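Local coordinates for protein putative invasin (Yersinia pseudotuberculosis IP 31758, PDB 5N40) that probably serves as a bacterial cell-surface adhesin of the invasin family, with immunoglobulin-like domains leading to a C-type lectin-like adhesion domain, at residues G5-T10 against N90-T95; S12-A17 against V31-R36; Q46-T51 against G66-T71. The protein carries 1 engineered substitution. All blocks are in the same frame, centred on the assembly; numbering follows the deposited sequence.

Contact 1 of 3, residues G5-T10 against N90-T95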
loop_
_atom_site.group_PDB
_atom_site.type_symbol
_atom_site.label_atom_id
_atom_site.label_comp_id
_atom_site.label_asym_id
_atom_site.label_seq_id
_atom_site.Cartn_x
_atom_site.Cartn_y
_atom_site.Cartn_z
ATOM N N GLY A 5 45.832 -8.017 39.144
ATOM C CA GLY A 5 45.886 -9.231 38.352
ATOM C C GLY A 5 45.202 -10.431 38.964
ATOM O O GLY A 5 45.347 -11.541 38.440
ATOM N N ASN A 6 44.459 -10.250 40.055
ATOM C CA ASN A 6 43.818 -11.370 40.727
ATOM C C ASN A 6 42.435 -11.690 40.177
ATOM O O ASN A 6 41.951 -12.804 40.395
ATOM C CB ASN A 6 43.712 -11.095 42.232
ATOM C CG ASN A 6 42.872 -9.872 42.546
ATOM O OD1 ASN A 6 42.993 -8.836 41.889
ATOM N ND2 ASN A 6 42.012 -9.986 43.556
ATOM N N LEU A 7 41.794 -10.763 39.462
ATOM C CA LEU A 7 40.473 -11.026 38.897
ATOM C C LEU A 7 40.590 -12.028 37.751
ATOM O O LEU A 7 41.325 -11.796 36.785
ATOM C CB LEU A 7 39.829 -9.727 38.409
ATOM C CG LEU A 7 39.677 -8.593 39.427
ATOM C CD1 LEU A 7 38.957 -7.411 38.808
ATOM C CD2 LEU A 7 38.957 -9.057 40.693
ATOM N N SER A 8 39.859 -13.136 37.849
ATOM C CA SER A 8 39.925 -14.201 36.855
ATOM C C SER A 8 38.753 -14.077 35.891
ATOM O O SER A 8 37.595 -14.073 36.315
ATOM C CB SER A 8 39.905 -15.577 37.515
ATOM O OG SER A 8 39.727 -16.590 36.533
ATOM N N THR A 9 39.056 -13.986 34.595
ATOM C CA THR A 9 37.998 -13.927 33.594
ATOM C C THR A 9 37.376 -15.292 33.331
ATOM O O THR A 9 36.301 -15.361 32.728
ATOM C CB THR A 9 38.538 -13.333 32.287
ATOM O OG1 THR A 9 39.605 -14.141 31.782
ATOM C CG2 THR A 9 39.054 -11.927 32.519
ATOM N N THR A 10 38.020 -16.374 33.775
ATOM C CA THR A 10 37.480 -17.718 33.611
ATOM C C THR A 10 36.688 -18.182 34.832
ATOM O O THR A 10 35.685 -18.887 34.682
ATOM C CB THR A 10 38.612 -18.712 33.324
ATOM O OG1 THR A 10 39.608 -18.618 34.352
ATOM C CG2 THR A 10 39.244 -18.425 31.977
ATOM N N ASN A 90 38.012 -0.517 34.321
ATOM C CA ASN A 90 38.807 -1.376 33.451
ATOM C C ASN A 90 37.983 -2.594 33.047
ATOM O O ASN A 90 37.358 -3.235 33.899
ATOM C CB ASN A 90 40.092 -1.821 34.160
ATOM C CG ASN A 90 40.778 -0.684 34.923
ATOM O OD1 ASN A 90 40.979 0.410 34.393
ATOM N ND2 ASN A 90 41.118 -0.943 36.184
ATOM N N ASN A 91 37.988 -2.924 31.756
ATOM C CA ASN A 91 37.163 -4.026 31.282
ATOM C C ASN A 91 37.597 -5.332 31.925
ATOM O O ASN A 91 38.790 -5.622 32.024
ATOM C CB ASN A 91 37.252 -4.170 29.760
ATOM C CG ASN A 91 36.408 -5.332 29.236
ATOM O OD1 ASN A 91 35.179 -5.284 29.270
ATOM N ND2 ASN A 91 37.069 -6.381 28.752
ATOM N N LEU A 92 36.612 -6.119 32.357
ATOM C CA LEU A 92 36.834 -7.485 32.816
ATOM C C LEU A 92 36.406 -8.421 31.693
ATOM O O LEU A 92 35.213 -8.537 31.394
ATOM C CB LEU A 92 36.057 -7.771 34.098
ATOM C CG LEU A 92 36.185 -9.198 34.626
ATOM C CD1 LEU A 92 37.589 -9.448 35.149
ATOM C CD2 LEU A 92 35.143 -9.472 35.701
ATOM N N GLY A 93 37.378 -9.093 31.086
ATOM C CA GLY A 93 37.140 -9.840 29.867
ATOM C C GLY A 93 36.481 -11.183 30.080
ATOM O O GLY A 93 36.911 -12.190 29.512
ATOM N N THR A 94 35.434 -11.218 30.894
ATOM C CA THR A 94 34.668 -12.442 31.021
ATOM C C THR A 94 33.757 -12.599 29.803
ATOM O O THR A 94 33.478 -11.641 29.074
ATOM C CB THR A 94 33.864 -12.438 32.326
ATOM O OG1 THR A 94 33.140 -13.667 32.455
ATOM C CG2 THR A 94 32.893 -11.261 32.369
ATOM N N THR A 95 33.319 -13.827 29.569
ATOM C CA THR A 95 32.435 -14.094 28.442
ATOM C C THR A 95 31.195 -13.204 28.531
ATOM O O THR A 95 30.571 -13.125 29.598
ATOM C CB THR A 95 32.022 -15.563 28.421
ATOM O OG1 THR A 95 33.191 -16.394 28.445
ATOM C CG2 THR A 95 31.207 -15.863 27.171
HETATM O O HOH W 1 33.201 -16.075 32.091
#
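L7 and T9 bring their carbon atoms onto L92 from the N-terminal loop, and this apolar meeting is made at one methyl. CD1 of L92 lies 4.0 Å from CB of L7, while the same CD1 is 3.9 Å from CG2 of T9, so a single branch bridges two side chains spaced two residues apart. CG of L92 stands anti to its backbone N (chi1 178°), and from there the CD1 branch at the end of the side chain comes nearer the loop than the first bond suggests. V85 and L35 also touch L92, V87 and V43 touch L7, and both leucines are buried.

A second group of contacts sets T9 against backbone. Its CB sits 3.4 Å from O of G93, and its CG2 packs 3.6 Å from N of G93. G93 is the centre of an inverse gamma turn, whose weak closing bond runs from N of T94 to O of L92 over 2.7 Å. The turn interrupts the strand 90-102 of an immunoglobulin-like β-sandwich domain, and T9 fits against it while L92 keeps its backbone pairing to V85 on strand 79-87.

The polar group is slight by comparison. OG1 of T94 is 3.6 Å from O of T9, and its chi1 of -178° holds it anti to the backbone N; outside the two segments it is hydrogen-bonded to O of S12. A water donates to O of T9 at 3.2 Å, but its separation from OG1 of T94 is implausibly short, and a water bridge between the two threonines is therefore doubtful.

Contact 2 of 3, residues S12-A17 against V31-R36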
loop_
_atom_site.group_PDB
_atom_site.type_symbol
_atom_site.label_atom_id
_atom_site.label_comp_id
_atom_site.label_asym_id
_atom_site.label_seq_id
_atom_site.Cartn_x
_atom_site.Cartn_y
_atom_site.Cartn_z
ATOM N N SER A 12 35.307 -15.966 37.002
ATOM C CA SER A 12 34.196 -15.032 37.053
ATOM C C SER A 12 33.193 -15.345 35.951
ATOM O O SER A 12 33.558 -15.784 34.858
ATOM C CB SER A 12 34.684 -13.594 36.896
ATOM O OG SER A 12 35.563 -13.231 37.939
ATOM N N THR A 13 31.920 -15.096 36.240
ATOM C CA THR A 13 30.859 -15.319 35.269
ATOM C C THR A 13 29.911 -14.129 35.275
ATOM O O THR A 13 29.717 -13.471 36.302
ATOM C CB THR A 13 30.080 -16.611 35.559
ATOM O OG1 THR A 13 29.377 -16.486 36.799
ATOM C CG2 THR A 13 31.023 -17.795 35.629
ATOM N N LEU A 14 29.358 -13.839 34.099
ATOM C CA LEU A 14 28.321 -12.828 33.927
ATOM C C LEU A 14 27.117 -13.520 33.310
ATOM O O LEU A 14 27.232 -14.140 32.248
ATOM C CB LEU A 14 28.808 -11.684 33.037
ATOM C CG LEU A 14 27.894 -10.459 32.941
ATOM C CD1 LEU A 14 27.864 -9.688 34.260
ATOM C CD2 LEU A 14 28.319 -9.551 31.793
ATOM N N VAL A 15 25.970 -13.430 33.977
ATOM C CA VAL A 15 24.759 -14.095 33.522
ATOM C C VAL A 15 23.589 -13.128 33.617
ATOM O O VAL A 15 23.647 -12.104 34.304
ATOM C CB VAL A 15 24.464 -15.376 34.335
ATOM C CG1 VAL A 15 25.705 -16.275 34.372
ATOM C CG2 VAL A 15 24.004 -15.035 35.745
ATOM N N ALA A 16 22.520 -13.464 32.898
ATOM C CA ALA A 16 21.293 -12.688 32.914
ATOM C C ALA A 16 20.114 -13.636 33.041
ATOM O O ALA A 16 20.151 -14.759 32.538
ATOM C CB ALA A 16 21.141 -11.835 31.650
ATOM N N ALA A 17 19.085 -13.178 33.744
ATOM C CA ALA A 17 17.892 -13.976 33.981
ATOM C C ALA A 17 16.656 -13.086 34.001
ATOM O O ALA A 17 16.517 -12.245 34.898
ATOM C CB ALA A 17 18.011 -14.741 35.303
ATOM N N VAL A 31 21.002 -8.953 35.829
ATOM C CA VAL A 31 22.360 -9.271 35.412
ATOM C C VAL A 31 23.181 -9.503 36.668
ATOM O O VAL A 31 23.190 -8.660 37.573
ATOM C CB VAL A 31 22.960 -8.141 34.559
ATOM C CG1 VAL A 31 24.364 -8.492 34.104
ATOM C CG2 VAL A 31 22.060 -7.840 33.372
ATOM N N THR A 32 23.846 -10.655 36.741
ATOM C CA THR A 32 24.613 -11.048 37.916
ATOM C C THR A 32 26.053 -11.312 37.510
ATOM O O THR A 32 26.320 -12.176 36.668
ATOM C CB THR A 32 24.013 -12.287 38.584
ATOM O OG1 THR A 32 22.688 -11.989 39.039
ATOM C CG2 THR A 32 24.858 -12.729 39.786
ATOM N N LEU A 33 26.968 -10.557 38.101
ATOM C CA LEU A 33 28.386 -10.863 38.046
ATOM C C LEU A 33 28.764 -11.657 39.283
ATOM O O LEU A 33 28.470 -11.239 40.404
ATOM C CB LEU A 33 29.222 -9.585 37.988
ATOM C CG LEU A 33 30.732 -9.759 38.144
ATOM C CD1 LEU A 33 31.343 -10.425 36.911
ATOM C CD2 LEU A 33 31.398 -8.416 38.430
ATOM N N THR A 34 29.432 -12.786 39.072
ATOM C CA THR A 34 30.077 -13.545 40.142
ATOM C C THR A 34 31.572 -13.305 39.973
ATOM O O THR A 34 32.195 -13.857 39.065
ATOM C CB THR A 34 29.710 -15.020 40.064
ATOM O OG1 THR A 34 28.282 -15.141 40.130
ATOM C CG2 THR A 34 30.358 -15.816 41.220
ATOM N N LEU A 35 32.132 -12.445 40.823
ATOM C CA LEU A 35 33.503 -11.978 40.673
ATOM C C LEU A 35 34.431 -12.860 41.497
ATOM O O LEU A 35 34.284 -12.959 42.721
ATOM C CB LEU A 35 33.615 -10.513 41.094
ATOM C CG LEU A 35 34.949 -9.823 40.797
ATOM C CD1 LEU A 35 35.254 -9.823 39.308
ATOM C CD2 LEU A 35 34.949 -8.398 41.336
ATOM N N ARG A 36 35.380 -13.505 40.828
ATOM C CA ARG A 36 36.231 -14.510 41.453
ATOM C C ARG A 36 37.679 -14.268 41.062
ATOM O O ARG A 36 37.965 -13.771 39.968
ATOM C CB ARG A 36 35.809 -15.927 41.045
ATOM C CG ARG A 36 34.402 -16.308 41.498
ATOM C CD ARG A 36 34.368 -16.544 43.012
ATOM N NE ARG A 36 33.051 -16.927 43.529
ATOM C CZ ARG A 36 32.124 -16.073 43.960
ATOM N NH1 ARG A 36 32.333 -14.759 43.920
ATOM N NH2 ARG A 36 30.967 -16.532 44.419
HETATM O O HOH W 2 27.196 -14.824 37.541
#
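S12 carries OG anti to its carbonyl carbon (chi1 -61°), which places the hydroxyl against the backbone of R36. N of R36 donates to OG of S12 at 2.9 Å with an N-H...O angle of 168°, nearly straight. On the buried side, L14 has CG anti to the backbone N, and its CD1 reaches across to V31 CG1 at 3.7 Å while also resting 4.0 Å from CB of L33.

The backbones between these groups form an antiparallel β-hairpin, strands 13-22 and 28-34, whose short segments run 159° apart. T13 with T34 and V15 with T32 are hydrogen-bonded pairs; L14 with L33 and A16 with V31 are non-hydrogen-bonded pairs. The alternation gives the hairpin two chemistries. L14, A16, V31 and L33 face the interior of the immunoglobulin-like sandwich, where F50 and L83 lie against L14 and V31. T13, V15, T32 and T34 occupy the other face.

There T13 and T34 lie side by side, pointing the same way, with OG1 of T13 3.6 Å from CB of T34. Water 2 is held by three oxygens: OG1 of T13 and OG1 of T34, each 2.8 Å from it, and O of T32, to which the water donates at 2.9 Å. At the hairpin's end, CG2 of T34 sits 3.2 Å above the guanidinium plane of R36, over its centre.

OG of S12 also bonds to O of S8. Since that carbonyl can only accept, the hydroxyl must give its proton there and receive the N-H of R36, so this buried hydroxyl both donates and accepts.

Contact 3 of 3, residues Q46-T51 against G66-T71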
loop_
_atom_site.group_PDB
_atom_site.type_symbol
_atom_site.label_atom_id
_atom_site.label_comp_id
_atom_site.label_asym_id
_atom_site.label_seq_id
_atom_site.Cartn_x
_atom_site.Cartn_y
_atom_site.Cartn_z
ATOM N N GLN A 46 34.036 -4.376 45.520
ATOM C CA GLN A 46 34.546 -3.789 44.290
ATOM C C GLN A 46 33.561 -2.798 43.672
ATOM O O GLN A 46 32.366 -2.783 43.981
ATOM C CB GLN A 46 34.876 -4.886 43.282
ATOM C CG GLN A 46 35.900 -5.876 43.799
ATOM C CD GLN A 46 37.186 -5.196 44.223
ATOM O OE1 GLN A 46 37.932 -4.678 43.391
ATOM N NE2 GLN A 46 37.443 -5.177 45.528
ATOM N N THR A 47 34.096 -1.964 42.776
ATOM C CA THR A 47 33.325 -0.964 42.039
ATOM C C THR A 47 33.062 -1.531 40.651
ATOM O O THR A 47 33.930 -1.490 39.774
ATOM C CB THR A 47 34.078 0.359 41.988
ATOM O OG1 THR A 47 34.268 0.826 43.330
ATOM C CG2 THR A 47 33.297 1.407 41.173
ATOM N N VAL A 48 31.859 -2.066 40.465
ATOM C CA VAL A 48 31.480 -2.816 39.273
ATOM C C VAL A 48 30.467 -2.006 38.474
ATOM O O VAL A 48 29.558 -1.388 39.043
ATOM C CB VAL A 48 30.906 -4.190 39.677
ATOM C CG1 VAL A 48 30.376 -4.963 38.468
ATOM C CG2 VAL A 48 31.967 -5.000 40.401
ATOM N N ALA A 49 30.637 -1.999 37.153
ATOM C CA ALA A 49 29.699 -1.357 36.243
ATOM C C ALA A 49 29.391 -2.306 35.098
ATOM O O ALA A 49 30.261 -3.065 34.658
ATOM C CB ALA A 49 30.255 -0.037 35.695
ATOM N N PHE A 50 28.146 -2.269 34.628
ATOM C CA PHE A 50 27.706 -3.044 33.479
ATOM C C PHE A 50 27.359 -2.111 32.326
ATOM O O PHE A 50 26.965 -0.961 32.530
ATOM C CB PHE A 50 26.470 -3.893 33.804
ATOM C CG PHE A 50 26.669 -4.893 34.924
ATOM C CD1 PHE A 50 27.891 -5.503 35.146
ATOM C CD2 PHE A 50 25.607 -5.226 35.755
ATOM C CE1 PHE A 50 28.047 -6.420 36.180
ATOM C CE2 PHE A 50 25.760 -6.128 36.786
ATOM C CZ PHE A 50 26.977 -6.727 37.001
ATOM N N THR A 51 27.507 -2.618 31.105
ATOM C CA THR A 51 26.987 -1.940 29.927
ATOM C C THR A 51 26.142 -2.925 29.131
ATOM O O THR A 51 26.322 -4.140 29.221
ATOM C CB THR A 51 28.103 -1.368 29.043
ATOM O OG1 THR A 51 28.818 -2.435 28.407
ATOM C CG2 THR A 51 29.065 -0.535 29.878
ATOM N N GLY A 66 30.609 -11.981 46.830
ATOM C CA GLY A 66 31.159 -11.376 45.625
ATOM C C GLY A 66 30.227 -11.413 44.434
ATOM O O GLY A 66 30.686 -11.557 43.292
ATOM N N LEU A 67 28.928 -11.300 44.669
ATOM C CA LEU A 67 27.946 -11.188 43.602
ATOM C C LEU A 67 27.544 -9.730 43.446
ATOM O O LEU A 67 27.342 -9.021 44.436
ATOM C CB LEU A 67 26.711 -12.041 43.900
ATOM C CG LEU A 67 26.689 -13.464 43.333
ATOM C CD1 LEU A 67 27.950 -14.244 43.688
ATOM C CD2 LEU A 67 25.461 -14.189 43.852
ATOM N N TYR A 68 27.431 -9.286 42.199
ATOM C CA TYR A 68 27.061 -7.911 41.890
ATOM C C TYR A 68 25.946 -7.940 40.858
ATOM O O TYR A 68 26.087 -8.585 39.815
ATOM C CB TYR A 68 28.259 -7.117 41.360
ATOM C CG TYR A 68 29.453 -7.109 42.286
ATOM C CD1 TYR A 68 30.281 -8.224 42.395
ATOM C CD2 TYR A 68 29.760 -5.987 43.046
ATOM C CE1 TYR A 68 31.376 -8.226 43.243
ATOM C CE2 TYR A 68 30.860 -5.979 43.893
ATOM C CZ TYR A 68 31.666 -7.099 43.981
ATOM O OH TYR A 68 32.763 -7.097 44.822
ATOM N N THR A 69 24.849 -7.237 41.139
ATOM C CA THR A 69 23.657 -7.326 40.305
ATOM C C THR A 69 23.161 -5.949 39.887
ATOM O O THR A 69 23.410 -4.940 40.549
ATOM C CB THR A 69 22.532 -8.070 41.027
ATOM O OG1 THR A 69 22.194 -7.383 42.238
ATOM C CG2 THR A 69 22.977 -9.483 41.358
ATOM N N ALA A 70 22.445 -5.937 38.764
ATOM C CA ALA A 70 21.714 -4.765 38.302
ATOM C C ALA A 70 20.522 -5.243 37.488
ATOM O O ALA A 70 20.503 -6.367 36.980
ATOM C CB ALA A 70 22.591 -3.825 37.469
ATOM N N THR A 71 19.515 -4.384 37.384
ATOM C CA THR A 71 18.327 -4.682 36.594
ATOM C C THR A 71 18.448 -3.991 35.240
ATOM O O THR A 71 18.648 -2.774 35.175
ATOM C CB THR A 71 17.058 -4.233 37.316
ATOM O OG1 THR A 71 16.912 -4.977 38.534
ATOM C CG2 THR A 71 15.821 -4.451 36.441
#
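OH of Y68 is held by two backbone groups: N of Q46 donates to it at 3.1 Å, with an N-H...O angle of 160°, and the phenol is also hydrogen-bonded to O of V43. Because V43 offers a carbonyl acceptor, the tyrosine hydroxyl proton must go there, while the oxygen accepts the N-H of Q46. Two bonds thus fix the tip of a buried ring.

The segments belong to opposing layers of an immunoglobulin-like β-sandwich. Strands 48-51 and 67-71 approach to 8.3 Å between axes with a crossing angle of -40°, too far apart for backbone pairing, and they meet through side chains pointing inward. Each strand pairs elsewhere: A49 with N86 of strand 79-87, and Y68 with L33 of strand 28-34.

Y68 gives the largest single share of the interface. CG2 of V48 lies over one face of its ring, 3.7 Å from the centroid and 17° off the normal, a CH-pi contact; the two side chains cross at about a right angle. V48 turns CG2 to the ring because this branch is anti to the carbonyl carbon, CG1 being anti to the backbone N. Farther out along the tyrosine, CB of Q46 comes within 3.4 Å of OH of Y68, while the side-chain amide leads away and its NE2 bonds to O of T44.

F50 works by its edge instead of its face. Strand 56-63 contributes L57 and V60 to its surroundings, and V31 and V85 also touch it. On the rim facing strand 67-71, CD2 of F50 is 3.7 Å from CB of A70, and CZ of F50 is 3.5 Å from O of Y68, a carbonyl oxygen lying in the plane of the ring.

How the contacts relate
The three contacts lie in the N-terminal immunoglobulin-like domain, with centres about 48 to 53 Å from the centre of the chain and far from the C-terminal adhesion domain. Contact 2 borders both others. Its centre is about 8 Å from that of contact 3, where N of L33 probably bonds to O of Y68 at 2.8 Å. Contact 1 is about 11 Å away, joined by a probable bond of 2.9 Å from N of S8 to O of R36, and by CD2 of L92 packing 3.6 Å from CD1 of L35. Contacts 1 and 3 do not touch; about 5 Å separates their nearest atoms. Along the chain, contact 1 encloses the other two, which follow in series.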